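Local coordinates for 15-O-acetyltransferase (Fusarium sporotrichioides, PDB 3FOT), which acetylates the 15-hydroxyl of trichothecene intermediates, a coenzyme A-dependent step in the biosynthesis of T-2 toxin and related mycotoxins, at residues S307-Q311 against L435-D439. Residues are numbered along the deposited sequence; the frame is centred on the assembly and turned at random.
Sequences SHLTQ and LFISD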
loop_
_atom_site.group_PDB
_atom_site.type_symbol
_atom_site.label_atom_id
_atom_site.label_comp_id
_atom_site.label_asym_id
_atom_site.label_seq_id
_atom_site.Cartn_x
_atom_site.Cartn_y
_atom_site.Cartn_z
ATOM N N SER A 307 -10.711 -4.632 11.209
ATOM C CA SER A 307 -10.934 -4.116 9.845
ATOM C C SER A 307 -12.439 -4.077 9.477
ATOM O O SER A 307 -12.916 -3.117 8.837
ATOM C CB SER A 307 -10.194 -4.981 8.830
ATOM O OG SER A 307 -8.826 -4.697 8.854
ATOM N N HIS A 308 -13.176 -5.117 9.867
ATOM C CA HIS A 308 -14.638 -5.119 9.698
ATOM C C HIS A 308 -15.242 -3.954 10.463
ATOM O O HIS A 308 -16.074 -3.216 9.943
ATOM C CB HIS A 308 -15.262 -6.417 10.215
ATOM C CG HIS A 308 -14.847 -7.633 9.453
ATOM N ND1 HIS A 308 -14.466 -8.800 10.074
ATOM C CD2 HIS A 308 -14.767 -7.870 8.123
ATOM C CE1 HIS A 308 -14.176 -9.710 9.162
ATOM N NE2 HIS A 308 -14.345 -9.171 7.968
ATOM N N LEU A 309 -14.818 -3.803 11.713
ATOM C CA LEU A 309 -15.358 -2.750 12.574
ATOM C C LEU A 309 -15.067 -1.372 11.995
ATOM O O LEU A 309 -15.911 -0.482 12.046
ATOM C CB LEU A 309 -14.782 -2.854 13.985
ATOM C CG LEU A 309 -15.392 -1.773 14.895
ATOM C CD1 LEU A 309 -16.891 -2.058 15.139
ATOM C CD2 LEU A 309 -14.646 -1.639 16.216
ATOM N N THR A 310 -13.856 -1.195 11.467
ATOM C CA THR A 310 -13.516 0.081 10.851
ATOM C C THR A 310 -14.436 0.372 9.655
ATOM O O THR A 310 -14.925 1.483 9.491
ATOM C CB THR A 310 -12.023 0.156 10.440
ATOM O OG1 THR A 310 -11.222 -0.120 11.593
ATOM C CG2 THR A 310 -11.669 1.534 9.933
ATOM N N GLN A 311 -14.640 -0.625 8.811
ATOM C CA GLN A 311 -15.537 -0.443 7.673
ATOM C C GLN A 311 -16.971 -0.089 8.130
ATOM O O GLN A 311 -17.651 0.738 7.501
ATOM C CB GLN A 311 -15.507 -1.691 6.775
ATOM C CG GLN A 311 -16.502 -1.652 5.609
ATOM C CD GLN A 311 -16.154 -0.634 4.540
ATOM O OE1 GLN A 311 -15.571 -0.996 3.501
ATOM N NE2 GLN A 311 -16.528 0.636 4.767
ATOM N N LEU A 435 -13.635 5.020 0.539
ATOM C CA LEU A 435 -13.176 3.666 0.309
ATOM C C LEU A 435 -12.301 3.232 1.489
ATOM O O LEU A 435 -11.500 4.017 1.985
ATOM C CB LEU A 435 -12.366 3.586 -0.991
ATOM C CG LEU A 435 -11.799 2.187 -1.336
ATOM C CD1 LEU A 435 -12.921 1.222 -1.747
ATOM C CD2 LEU A 435 -10.752 2.301 -2.429
ATOM N N PHE A 436 -12.481 1.992 1.934
ATOM C CA PHE A 436 -11.630 1.436 2.991
ATOM C C PHE A 436 -10.572 0.480 2.442
ATOM O O PHE A 436 -10.879 -0.407 1.633
ATOM C CB PHE A 436 -12.496 0.700 4.018
ATOM C CG PHE A 436 -11.700 0.043 5.108
ATOM C CD1 PHE A 436 -10.964 0.819 6.013
ATOM C CD2 PHE A 436 -11.670 -1.345 5.222
ATOM C CE1 PHE A 436 -10.198 0.210 7.035
ATOM C CE2 PHE A 436 -10.908 -1.955 6.243
ATOM C CZ PHE A 436 -10.177 -1.159 7.145
ATOM N N ILE A 437 -9.332 0.674 2.905
ATOM C CA ILE A 437 -8.225 -0.207 2.577
ATOM C C ILE A 437 -7.594 -0.672 3.881
ATOM O O ILE A 437 -7.169 0.153 4.694
ATOM C CB ILE A 437 -7.149 0.488 1.701
ATOM C CG1 ILE A 437 -7.774 1.140 0.464
ATOM C CG2 ILE A 437 -6.104 -0.536 1.305
ATOM C CD1 ILE A 437 -7.934 2.676 0.580
ATOM N N SER A 438 -7.579 -1.982 4.110
ATOM C CA SER A 438 -6.891 -2.522 5.271
ATOM C C SER A 438 -5.446 -2.913 4.916
ATOM O O SER A 438 -5.208 -3.733 4.013
ATOM C CB SER A 438 -7.649 -3.724 5.827
ATOM O OG SER A 438 -6.996 -4.209 6.985
ATOM N N ASP A 439 -4.491 -2.311 5.623
ATOM C CA ASP A 439 -3.066 -2.628 5.457
ATOM C C ASP A 439 -2.577 -3.709 6.445
ATOM O O ASP A 439 -1.486 -4.273 6.269
ATOM C CB ASP A 439 -2.221 -1.367 5.620
ATOM C CG ASP A 439 -2.371 -0.391 4.460
ATOM O OD1 ASP A 439 -2.454 -0.837 3.296
ATOM O OD2 ASP A 439 -2.375 0.838 4.715
HETATM O O HOH W 1 -14.771 0.295 1.303
#
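Ser-307 and Gln-311, one turn apart on their helix, face Ser-438 and Phe-436 of a strand that runs nearly antiparallel to it, at 162° with 9.3 Å between the two short axes. Phe-436 carries most of the nonpolar contact. Its CB points at the helix, and chi1 of 177°, which sets CG opposite the backbone N, carries the ring on to meet it obliquely at three places. The methyl CG2 of Thr-310 lies 3.5 Å from CE1 of Phe-436, the two side chains crossing at about a right angle. CE2 of Phe-436 comes within 3.5 Å of the carbonyl O of Ser-307, which already accepts the helical bond from Gln-311 N, and CB of Gln-311 packs more loosely beside CD2.

Polar links flank the ring toward both ends of the contact. OG of Ser-307 and OG of Ser-438 share a hydrogen bond of 2.7 Å. At the other end Gln-311, bent at chi2 (69°), brings OE1 to 3.5 Å from CB of Phe-436; one water, donating to OE1 at 2.7 Å and accepting from Phe-436 N at 2.9 Å, ties the side-chain amide to the strand backbone.

This is helix-on-sheet packing in a BAHD-superfamily acyltransferase, away from substrate-binding His-414. Helix 306-321 lies on one face of the sheet, over its outermost strand 435-441 and the neighbouring 477-483, whose Leu-480 touches Thr-310 and Phe-436, while Leu-309 turns to helices 286-299 and 379-401.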